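Local atomic coordinates of tryptophane-5-halogenase (Microbispora sp. ATCC PTA-5024, PDB entry 5UAO), a protein that catalyses the flavin-dependent chlorination of a tryptophan side chain at carbon 5 in a lanthipeptide precursor during biosynthesis of the antibiotic NAI-107. Residues G358-A363 and P457-L462; G41-L46 and V79-H84; F400-Y405 and S426-L431. One frame throughout, in Å; residues are numbered along the deposited sequence.

Contact 1: G358-A363 and P457-L462; sequences GLLMIA and PLFYGL. With FAD (flavin-adenine dinucleotide), chain E.
Leu360 reaches Phe459 and Tyr460 with a single methyl. Its CD2 rests 3.8 Å from Phe459 CB and also lies 4.1 Å from Tyr460 OH, so one branch serves two consecutive residues. With CG anti to the backbone N (chi1 172°), the leucine extends from its helix to this pair. The two rings brace each other: Phe459 CD2 sits 3.6 Å above the plane of the Tyr460 ring, over its centre. Tyr460 OH is held further by a hydrogen bond with Glu355 O, which ties the 457-462 turn to the loop ahead of helix 358-372.

On the neighbouring residue the same helix meets the cofactor. Leu359 N donates to O2 of FAD over 2.7 Å, with an N-H...O angle of 158°, while Leu359 CB approaches that oxygen to 3.2 Å and CD1 to 3.5 Å. With an alanine here the amide donor would stay, but losing CG and both methyls would probably open a gap beside O2 and deprive Thr39 and Thr74 of a packing partner. Gly358, with no side chain, lies close to N1, where a beta carbon would collide. A helix beginning at the flavin's pyrimidine end is a familiar feature of flavin-dependent monooxygenase-like folds; its dipole would probably favour negative charge around N1 and O2 in the reduced cofactor.

Contact 2: G41-L46 and V79-H84; sequences GYLTAL and VMFLHH
Leu43 meets Leu82 and Phe81 through one methyl, and its course from backbone to tip explains how. CB leaves the helix toward the 79-84 segment. CG follows anti to the carbonyl carbon (chi1 -62°), and there the side chain forks. CD1 turns to another helix and packs on Ile362. CD2 continues across the interface and comes 4.1 Å from Leu82 CD2, methyl against methyl, the two leucines meeting at a slant. The same CD2 stands at the edge of the Phe81 ring, near its plane, with CE2 the nearest ring atom at 4.5 Å.

Neither Phe81 nor Leu82 points its beta carbon straight at Leu43; both gain the contact through their outer atoms. In Phe81, CG lies anti to the backbone N (chi1 -175°), which carries the ring out toward Leu43. The contact is wholly apolar and buried; the nearest backbone CA atoms, those of Leu43 and Leu82, are 8.8 Å apart.

Leu185 of helix 178-191 and Leu86 also pack on Leu43. Helix 39-51 bridges the adjacent parallel strands 31-35 and 56-61, a beta-alpha-beta unit consistent with a Rossmann-type dinucleotide fold, and helix 76-85 packs beside it, with helix 358-372 touching both.

Contact 3: F400-Y405 and S426-L431; sequences FLSIHY and SGIEPL
The carbonyl oxygen of Phe400, in the helix that meets Ile428 through Ser402 and Ile403, is held by the imidazole of His404. His404 ND1 donates to Phe400 O over 2.8 Å, the bond bent to 132° at the hydrogen. The oxygen lies close to the plane of the imidazole, whereas the donor is tilted 30° from the carbonyl plane. Ile403 N adds a weak bond to the same oxygen. Folding back along the helix in this way also brings His404 CE1 over the centre of the Phe400 ring, 3.5 Å above its plane. The other nitrogen, NE2, is hydrogen-bonded with Glu355, so the imidazole is fixed at both ends and its rotation is settled.

On the side facing the 426-431 segment the contact is apolar and centres on Ile428, whose beta carbon points at the helix. With CG1 anti to the backbone N (chi1 -168°), CG2 is the branch that meets Ile403: it lies 3.7 Å from Ile403 CG2, the two side chains meeting at about a right angle. Ile428 CG2 is also 4.0 Å from Ser402 OG, a distance of simple packing: that hydroxyl has its polar partner in Trp399 O, within its own helix. Trp399 touches Ile428 as well, widening the surface on which the isoleucine rests.

Ile428 thus fastens the turn leading into helix 429-437 against the long helix 383-406, while Leu468 and Leu469 of helix 461-471 pack on Ile403. A turn seated on a long helix, with no strand involved, is consistent with the largely helical part that in tryptophan halogenases sits against the flavin-binding portion.

Overall arrangement
Along the chain contact 2 comes first, beside what is probably the Rossmann-type nucleotide-binding unit; contact 1 then opens at 358-363 and closes only at 457-462, with both segments of contact 3 lying between. In space contact 1 is the middle one, its centre 15 Å from that of contact 2 and 16 Å from that of contact 3. Contacts 2 and 3 lie on opposite sides of the chain's centre, their nearest atoms about 17 Å apart. Contact 1 touches both: Ala363 CB lies 3.7 Å from Phe81 CD1, and Pro457 CG lies 3.6 Å from Phe400 CB. Helix 358-372 meets the probable Rossmann-type core and the flavin, and segment 457-462 carries the packing on to helix 383-406.

Contact 1: G358-A363 and P457-L462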
loop_
_atom_site.group_PDB
_atom_site.type_symbol
_atom_site.label_atom_id
_atom_site.label_comp_id
_atom_site.label_asym_id
_atom_site.label_seq_id
_atom_site.Cartn_x
_atom_site.Cartn_y
_atom_site.Cartn_z
ATOM N N GLY A 358 1.219 12.483 -16.780
ATOM C CA GLY A 358 0.614 13.809 -16.523
ATOM C C GLY A 358 -0.894 13.780 -16.302
ATOM O O GLY A 358 -1.381 14.216 -15.243
ATOM N N LEU A 359 -1.613 13.255 -17.290
ATOM C CA LEU A 359 -3.074 13.135 -17.269
ATOM C C LEU A 359 -3.557 12.174 -16.158
ATOM O O LEU A 359 -4.583 12.404 -15.496
ATOM C CB LEU A 359 -3.624 12.712 -18.617
ATOM C CG LEU A 359 -4.146 13.878 -19.514
ATOM C CD1 LEU A 359 -3.312 15.073 -19.426
ATOM C CD2 LEU A 359 -4.293 13.551 -20.983
ATOM N N LEU A 360 -2.811 11.115 -15.955
ATOM C CA LEU A 360 -3.096 10.214 -14.860
ATOM C C LEU A 360 -3.097 10.933 -13.559
ATOM O O LEU A 360 -3.956 10.718 -12.719
ATOM C CB LEU A 360 -2.024 9.105 -14.814
ATOM C CG LEU A 360 -2.032 8.155 -13.603
ATOM C CD1 LEU A 360 -3.335 7.369 -13.470
ATOM C CD2 LEU A 360 -0.910 7.161 -13.680
ATOM N N MET A 361 -2.065 11.732 -13.308
ATOM C CA MET A 361 -1.978 12.446 -12.051
ATOM C C MET A 361 -2.974 13.586 -11.878
ATOM O O MET A 361 -3.317 13.963 -10.716
ATOM C CB MET A 361 -0.545 12.904 -11.832
ATOM C CG MET A 361 0.374 11.745 -11.501
ATOM S SD MET A 361 -0.220 10.457 -10.323
ATOM C CE MET A 361 -0.442 11.421 -8.807
ATOM N N ILE A 362 -3.364 14.182 -13.000
ATOM C CA ILE A 362 -4.439 15.144 -13.004
ATOM C C ILE A 362 -5.673 14.376 -12.549
ATOM O O ILE A 362 -6.379 14.809 -11.626
ATOM C CB ILE A 362 -4.664 15.809 -14.359
ATOM C CG1 ILE A 362 -3.631 16.926 -14.533
ATOM C CG2 ILE A 362 -6.082 16.377 -14.465
ATOM C CD1 ILE A 362 -3.392 17.400 -15.940
ATOM N N ALA A 363 -5.955 13.241 -13.215
ATOM C CA ALA A 363 -7.179 12.497 -12.904
ATOM C C ALA A 363 -7.209 12.074 -11.400
ATOM O O ALA A 363 -8.265 12.081 -10.681
ATOM C CB ALA A 363 -7.292 11.301 -13.800
ATOM N N PRO A 457 5.516 2.277 -8.571
ATOM C CA PRO A 457 4.425 3.206 -8.665
ATOM C C PRO A 457 3.178 2.381 -8.786
ATOM O O PRO A 457 3.196 1.285 -9.304
ATOM C CB PRO A 457 4.705 3.965 -9.972
ATOM C CG PRO A 457 6.130 3.623 -10.334
ATOM C CD PRO A 457 6.335 2.270 -9.810
ATOM N N LEU A 458 2.111 2.913 -8.278
ATOM C CA LEU A 458 0.881 2.173 -8.209
ATOM C C LEU A 458 0.351 1.792 -9.550
ATOM O O LEU A 458 -0.119 0.658 -9.736
ATOM C CB LEU A 458 -0.161 3.035 -7.530
ATOM C CG LEU A 458 -1.443 2.303 -7.166
ATOM C CD1 LEU A 458 -1.133 1.118 -6.223
ATOM C CD2 LEU A 458 -2.387 3.342 -6.557
ATOM N N PHE A 459 0.359 2.714 -10.506
ATOM C CA PHE A 459 -0.222 2.297 -11.771
ATOM C C PHE A 459 0.738 1.370 -12.538
ATOM O O PHE A 459 0.316 0.411 -13.113
ATOM C CB PHE A 459 -0.611 3.493 -12.668
ATOM C CG PHE A 459 -0.966 3.065 -14.022
ATOM C CD1 PHE A 459 -2.211 2.470 -14.262
ATOM C CD2 PHE A 459 -0.049 3.142 -15.069
ATOM C CE1 PHE A 459 -2.558 2.014 -15.541
ATOM C CE2 PHE A 459 -0.386 2.639 -16.337
ATOM C CZ PHE A 459 -1.618 2.057 -16.556
ATOM N N TYR A 460 2.019 1.709 -12.568
ATOM C CA TYR A 460 3.024 1.085 -13.458
ATOM C C TYR A 460 3.499 -0.251 -12.872
ATOM O O TYR A 460 3.796 -1.190 -13.613
ATOM C CB TYR A 460 4.205 2.078 -13.685
ATOM C CG TYR A 460 3.767 3.354 -14.353
ATOM C CD1 TYR A 460 3.680 3.459 -15.741
ATOM C CD2 TYR A 460 3.416 4.483 -13.583
ATOM C CE1 TYR A 460 3.202 4.643 -16.349
ATOM C CE2 TYR A 460 2.968 5.641 -14.165
ATOM C CZ TYR A 460 2.824 5.714 -15.549
ATOM O OH TYR A 460 2.423 6.902 -16.100
ATOM N N GLY A 461 3.666 -0.281 -11.547
ATOM C CA GLY A 461 3.824 -1.519 -10.785
ATOM C C GLY A 461 5.196 -2.125 -10.941
ATOM O O GLY A 461 6.078 -1.577 -11.640
ATOM N N LEU A 462 5.380 -3.262 -10.278
ATOM C CA LEU A 462 6.594 -4.004 -10.352
ATOM C C LEU A 462 6.867 -4.446 -11.768
ATOM O O LEU A 462 8.036 -4.526 -12.164
ATOM C CB LEU A 462 6.537 -5.272 -9.502
ATOM C CG LEU A 462 6.731 -5.055 -8.039
ATOM C CD1 LEU A 462 6.606 -6.415 -7.399
ATOM C CD2 LEU A 462 8.094 -4.401 -7.769
HETATM P PA FAD E . -1.615 24.716 -18.816
HETATM O O1A FAD E . -1.983 23.874 -20.038
HETATM O O2A FAD E . -0.267 25.452 -18.694
HETATM O O5B FAD E . -2.820 25.725 -18.476
HETATM C C5B FAD E . -2.735 26.842 -17.613
HETATM C C4B FAD E . -4.028 27.625 -17.759
HETATM O O4B FAD E . -3.910 28.562 -16.686
HETATM C C3B FAD E . -4.239 28.439 -19.052
HETATM O O3B FAD E . -5.668 28.380 -19.555
HETATM C C2B FAD E . -3.885 29.870 -18.635
HETATM O O2B FAD E . -4.545 30.946 -19.418
HETATM C C1B FAD E . -4.324 29.843 -17.171
HETATM N N9A FAD E . -3.701 30.944 -16.397
HETATM C C8A FAD E . -2.388 31.045 -16.030
HETATM N N7A FAD E . -2.209 32.188 -15.312
HETATM C C5A FAD E . -3.411 32.813 -15.253
HETATM C C6A FAD E . -3.877 34.080 -14.703
HETATM N N6A FAD E . -3.001 34.894 -14.041
HETATM N N1A FAD E . -5.166 34.361 -14.829
HETATM C C2A FAD E . -6.044 33.551 -15.452
HETATM N N3A FAD E . -5.668 32.393 -15.998
HETATM C C4A FAD E . -4.383 31.998 -15.925
HETATM N N1 FAD E . 0.842 14.611 -19.992
HETATM C C2 FAD E . 0.341 13.408 -20.433
HETATM O O2 FAD E . -0.616 12.841 -19.814
HETATM N N3 FAD E . 0.837 12.800 -21.545
HETATM C C4 FAD E . 1.837 13.318 -22.287
HETATM O O4 FAD E . 2.240 12.662 -23.297
HETATM C C4X FAD E . 2.415 14.634 -21.851
HETATM N N5 FAD E . 3.468 15.231 -22.475
HETATM C C5X FAD E . 3.980 16.416 -22.065
HETATM C C6 FAD E . 5.055 16.967 -22.750
HETATM C C7 FAD E . 5.629 18.158 -22.343
HETATM C C7M FAD E . 6.772 18.799 -23.073
HETATM C C8 FAD E . 5.064 18.883 -21.207
HETATM C C8M FAD E . 5.694 20.193 -20.783
HETATM C C9 FAD E . 3.999 18.331 -20.516
HETATM C C9A FAD E . 3.422 17.108 -20.865
HETATM N N10 FAD E . 2.329 16.521 -20.136
HETATM C C10 FAD E . 1.839 15.269 -20.626
HETATM C "C1'" FAD E . 1.597 17.133 -18.985
HETATM C "C2'" FAD E . 0.248 17.668 -19.667
HETATM O "O2'" FAD E . 0.757 18.443 -20.745
HETATM C "C3'" FAD E . -0.781 18.782 -19.258
HETATM O "O3'" FAD E . -1.710 19.371 -20.242
HETATM C "C4'" FAD E . -0.035 20.081 -19.150
HETATM O "O4'" FAD E . 1.402 19.874 -19.302
HETATM C "C5'" FAD E . -0.577 20.751 -17.888
HETATM O "O5'" FAD E . -1.885 21.200 -18.095
HETATM P P FAD E . -2.301 22.452 -17.129
HETATM O O1P FAD E . -1.867 22.190 -15.752
HETATM O O2P FAD E . -3.797 22.555 -17.403
HETATM O O3P FAD E . -1.510 23.766 -17.488
#

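Contact 2: G41-L46 and V79-H84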
loop_
_atom_site.group_PDB
_atom_site.type_symbol
_atom_site.label_atom_id
_atom_site.label_comp_id
_atom_site.label_asym_id
_atom_site.label_seq_id
_atom_site.Cartn_x
_atom_site.Cartn_y
_atom_site.Cartn_z
ATOM N N GLY A 41 -7.777 22.183 -15.981
ATOM C CA GLY A 41 -8.891 22.995 -15.546
ATOM C C GLY A 41 -10.221 22.392 -16.045
ATOM O O GLY A 41 -11.177 22.256 -15.269
ATOM N N TYR A 42 -10.243 21.964 -17.301
ATOM C CA TYR A 42 -11.504 21.430 -17.873
ATOM C C TYR A 42 -11.882 20.091 -17.256
ATOM O O TYR A 42 -13.066 19.890 -16.917
ATOM C CB TYR A 42 -11.515 21.432 -19.414
ATOM C CG TYR A 42 -11.858 22.864 -19.946
ATOM C CD1 TYR A 42 -13.155 23.323 -19.929
ATOM C CD2 TYR A 42 -10.881 23.750 -20.353
ATOM C CE1 TYR A 42 -13.463 24.608 -20.314
ATOM C CE2 TYR A 42 -11.189 25.028 -20.775
ATOM C CZ TYR A 42 -12.511 25.442 -20.748
ATOM O OH TYR A 42 -12.875 26.692 -21.172
ATOM N N LEU A 43 -10.895 19.211 -17.046
ATOM C CA LEU A 43 -11.197 17.980 -16.406
ATOM C C LEU A 43 -11.680 18.173 -14.990
ATOM O O LEU A 43 -12.596 17.484 -14.547
ATOM C CB LEU A 43 -10.015 17.005 -16.472
ATOM C CG LEU A 43 -9.566 16.554 -17.866
ATOM C CD1 LEU A 43 -8.313 15.779 -17.709
ATOM C CD2 LEU A 43 -10.602 15.665 -18.598
ATOM N N THR A 44 -11.110 19.112 -14.248
ATOM C CA THR A 44 -11.580 19.369 -12.910
ATOM C C THR A 44 -12.985 19.926 -12.916
ATOM O O THR A 44 -13.828 19.450 -12.128
ATOM C CB THR A 44 -10.718 20.436 -12.219
ATOM O OG1 THR A 44 -9.379 19.970 -12.198
ATOM C CG2 THR A 44 -11.181 20.677 -10.830
ATOM N N ALA A 45 -13.255 20.906 -13.782
ATOM C CA ALA A 45 -14.595 21.515 -13.822
ATOM C C ALA A 45 -15.688 20.477 -14.229
ATOM O O ALA A 45 -16.755 20.434 -13.633
ATOM C CB ALA A 45 -14.593 22.683 -14.796
ATOM N N LEU A 46 -15.366 19.604 -15.186
ATOM C CA LEU A 46 -16.302 18.565 -15.610
ATOM C C LEU A 46 -16.566 17.545 -14.498
ATOM O O LEU A 46 -17.689 17.098 -14.345
ATOM C CB LEU A 46 -15.795 17.875 -16.873
ATOM C CG LEU A 46 -15.905 18.753 -18.086
ATOM C CD1 LEU A 46 -15.069 18.195 -19.212
ATOM C CD2 LEU A 46 -17.351 18.799 -18.538
ATOM N N VAL A 79 -8.793 5.945 -19.820
ATOM C CA VAL A 79 -9.994 5.540 -20.570
ATOM C C VAL A 79 -11.254 5.402 -19.715
ATOM O O VAL A 79 -12.345 5.926 -20.086
ATOM C CB VAL A 79 -9.745 4.230 -21.331
ATOM C CG1 VAL A 79 -10.993 3.790 -22.087
ATOM C CG2 VAL A 79 -8.565 4.425 -22.314
ATOM N N MET A 80 -11.123 4.735 -18.565
ATOM C CA MET A 80 -12.179 4.694 -17.576
ATOM C C MET A 80 -12.560 5.998 -16.955
ATOM O O MET A 80 -13.764 6.289 -16.746
ATOM C CB MET A 80 -11.868 3.661 -16.510
ATOM C CG MET A 80 -11.893 2.245 -17.042
ATOM S SD MET A 80 -11.740 1.038 -15.710
ATOM C CE MET A 80 -10.004 1.228 -15.377
ATOM N N PHE A 81 -11.569 6.800 -16.591
ATOM C CA PHE A 81 -11.849 8.138 -16.096
ATOM C C PHE A 81 -12.693 8.978 -17.045
ATOM O O PHE A 81 -13.745 9.529 -16.674
ATOM C CB PHE A 81 -10.510 8.840 -15.757
ATOM C CG PHE A 81 -10.680 10.179 -15.132
ATOM C CD1 PHE A 81 -10.817 10.315 -13.782
ATOM C CD2 PHE A 81 -10.635 11.300 -15.909
ATOM C CE1 PHE A 81 -11.018 11.582 -13.221
ATOM C CE2 PHE A 81 -10.831 12.542 -15.374
ATOM C CZ PHE A 81 -11.001 12.690 -14.019
ATOM N N LEU A 82 -12.298 9.012 -18.308
ATOM C CA LEU A 82 -13.031 9.810 -19.253
ATOM C C LEU A 82 -14.467 9.317 -19.371
ATOM O O LEU A 82 -15.415 10.119 -19.295
ATOM C CB LEU A 82 -12.355 9.853 -20.646
ATOM C CG LEU A 82 -10.979 10.569 -20.697
ATOM C CD1 LEU A 82 -10.244 10.207 -21.982
ATOM C CD2 LEU A 82 -11.105 12.085 -20.521
ATOM N N HIS A 83 -14.636 8.021 -19.612
ATOM C CA HIS A 83 -15.924 7.556 -19.960
ATOM C C HIS A 83 -16.846 7.293 -18.727
ATOM O O HIS A 83 -18.065 7.557 -18.813
ATOM C CB HIS A 83 -15.865 6.377 -20.899
ATOM C CG HIS A 83 -15.143 6.656 -22.197
ATOM N ND1 HIS A 83 -15.465 7.708 -23.025
ATOM C CD2 HIS A 83 -14.062 6.049 -22.748
ATOM C CE1 HIS A 83 -14.613 7.732 -24.050
ATOM N NE2 HIS A 83 -13.773 6.712 -23.920
ATOM N N HIS A 84 -16.304 6.744 -17.653
ATOM C CA HIS A 84 -17.088 6.373 -16.505
ATOM C C HIS A 84 -17.199 7.571 -15.569
ATOM O O HIS A 84 -18.292 8.010 -15.285
ATOM C CB HIS A 84 -16.553 5.165 -15.775
ATOM C CG HIS A 84 -16.792 3.871 -16.479
ATOM N ND1 HIS A 84 -18.053 3.412 -16.780
ATOM C CD2 HIS A 84 -15.927 2.931 -16.950
ATOM C CE1 HIS A 84 -17.966 2.246 -17.406
ATOM N NE2 HIS A 84 -16.690 1.923 -17.504
#

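Contact 3: F400-Y405 and S426-L431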
loop_
_atom_site.group_PDB
_atom_site.type_symbol
_atom_site.label_atom_id
_atom_site.label_comp_id
_atom_site.label_asym_id
_atom_site.label_seq_id
_atom_site.Cartn_x
_atom_site.Cartn_y
_atom_site.Cartn_z
ATOM N N PHE A 400 10.846 5.856 -10.453
ATOM C CA PHE A 400 10.724 5.000 -11.644
ATOM C C PHE A 400 11.333 5.645 -12.893
ATOM O O PHE A 400 12.014 4.983 -13.658
ATOM C CB PHE A 400 9.208 4.715 -11.864
ATOM C CG PHE A 400 8.885 3.889 -13.092
ATOM C CD1 PHE A 400 9.617 2.759 -13.414
ATOM C CD2 PHE A 400 7.790 4.205 -13.877
ATOM C CE1 PHE A 400 9.275 1.965 -14.502
ATOM C CE2 PHE A 400 7.434 3.426 -14.971
ATOM C CZ PHE A 400 8.172 2.305 -15.273
ATOM N N LEU A 401 11.067 6.923 -13.135
ATOM C CA LEU A 401 11.693 7.592 -14.238
ATOM C C LEU A 401 13.211 7.615 -14.077
ATOM O O LEU A 401 13.932 7.567 -15.094
ATOM C CB LEU A 401 11.209 9.026 -14.434
ATOM C CG LEU A 401 9.722 9.125 -14.844
ATOM C CD1 LEU A 401 9.313 10.588 -14.996
ATOM C CD2 LEU A 401 9.548 8.459 -16.173
ATOM N N SER A 402 13.686 7.766 -12.837
ATOM C CA SER A 402 15.152 7.839 -12.599
ATOM C C SER A 402 15.896 6.615 -13.211
ATOM O O SER A 402 16.989 6.750 -13.735
ATOM C CB SER A 402 15.457 7.970 -11.078
ATOM O OG SER A 402 15.476 6.746 -10.300
ATOM N N ILE A 403 15.301 5.431 -13.141
ATOM C CA ILE A 403 15.962 4.237 -13.670
ATOM C C ILE A 403 15.895 4.162 -15.183
ATOM O O ILE A 403 16.595 3.326 -15.743
ATOM C CB ILE A 403 15.488 2.929 -12.991
ATOM C CG1 ILE A 403 14.028 2.626 -13.310
ATOM C CG2 ILE A 403 15.658 3.044 -11.522
ATOM C CD1 ILE A 403 13.786 1.230 -13.693
ATOM N N HIS A 404 15.044 4.974 -15.855
ATOM C CA HIS A 404 15.082 5.056 -17.333
ATOM C C HIS A 404 16.374 5.764 -17.773
ATOM O O HIS A 404 16.896 5.541 -18.872
ATOM C CB HIS A 404 13.935 5.851 -17.911
ATOM C CG HIS A 404 12.568 5.271 -17.673
ATOM N ND1 HIS A 404 12.083 4.951 -16.433
ATOM C CD2 HIS A 404 11.566 5.004 -18.535
ATOM C CE1 HIS A 404 10.834 4.512 -16.532
ATOM N NE2 HIS A 404 10.488 4.568 -17.797
ATOM N N TYR A 405 16.890 6.659 -16.916
ATOM C CA TYR A 405 18.077 7.428 -17.219
ATOM C C TYR A 405 19.379 6.800 -16.793
ATOM O O TYR A 405 20.322 6.740 -17.592
ATOM C CB TYR A 405 17.990 8.862 -16.637
ATOM C CG TYR A 405 17.224 9.816 -17.545
ATOM C CD1 TYR A 405 17.839 10.400 -18.642
ATOM C CD2 TYR A 405 15.854 10.057 -17.338
ATOM C CE1 TYR A 405 17.147 11.223 -19.465
ATOM C CE2 TYR A 405 15.156 10.891 -18.141
ATOM C CZ TYR A 405 15.816 11.455 -19.208
ATOM O OH TYR A 405 15.161 12.245 -20.016
ATOM N N SER A 426 18.458 7.070 -5.462
ATOM C CA SER A 426 18.473 6.703 -4.064
ATOM C C SER A 426 17.204 6.110 -3.613
ATOM O O SER A 426 17.210 5.148 -2.870
ATOM C CB SER A 426 18.892 7.889 -3.156
ATOM O OG SER A 426 18.192 9.083 -3.367
ATOM N N GLY A 427 16.081 6.629 -4.064
ATOM C CA GLY A 427 14.807 6.214 -3.487
ATOM C C GLY A 427 14.326 4.844 -3.971
ATOM O O GLY A 427 13.343 4.264 -3.423
ATOM N N ILE A 428 14.963 4.318 -5.015
ATOM C CA ILE A 428 14.590 2.993 -5.527
ATOM C C ILE A 428 15.761 2.011 -5.462
ATOM O O ILE A 428 15.667 0.844 -5.786
ATOM C CB ILE A 428 14.005 3.124 -6.939
ATOM C CG1 ILE A 428 13.351 1.873 -7.396
ATOM C CG2 ILE A 428 15.050 3.570 -7.960
ATOM C CD1 ILE A 428 12.659 2.053 -8.728
ATOM N N GLU A 429 16.872 2.487 -4.966
ATOM C CA GLU A 429 18.027 1.669 -4.798
ATOM C C GLU A 429 17.779 0.409 -3.952
ATOM O O GLU A 429 18.265 -0.648 -4.295
ATOM C CB GLU A 429 19.089 2.621 -4.213
ATOM C CG GLU A 429 20.329 2.044 -3.599
ATOM C CD GLU A 429 21.033 1.127 -4.539
ATOM O OE1 GLU A 429 20.829 1.293 -5.767
ATOM O OE2 GLU A 429 21.768 0.242 -4.034
ATOM N N PRO A 430 16.969 0.484 -2.884
ATOM C CA PRO A 430 16.747 -0.775 -2.144
ATOM C C PRO A 430 16.021 -1.796 -2.991
ATOM O O PRO A 430 16.316 -2.967 -2.955
ATOM C CB PRO A 430 15.876 -0.336 -0.962
ATOM C CG PRO A 430 16.182 1.116 -0.755
ATOM C CD PRO A 430 16.515 1.681 -2.136
ATOM N N LEU A 431 15.093 -1.329 -3.815
ATOM C CA LEU A 431 14.398 -2.214 -4.764
ATOM C C LEU A 431 15.361 -2.765 -5.844
ATOM O O LEU A 431 15.271 -3.941 -6.215
ATOM C CB LEU A 431 13.252 -1.421 -5.424
ATOM C CG LEU A 431 12.369 -2.197 -6.381
ATOM C CD1 LEU A 431 11.740 -3.353 -5.645
ATOM C CD2 LEU A 431 11.267 -1.327 -6.960
#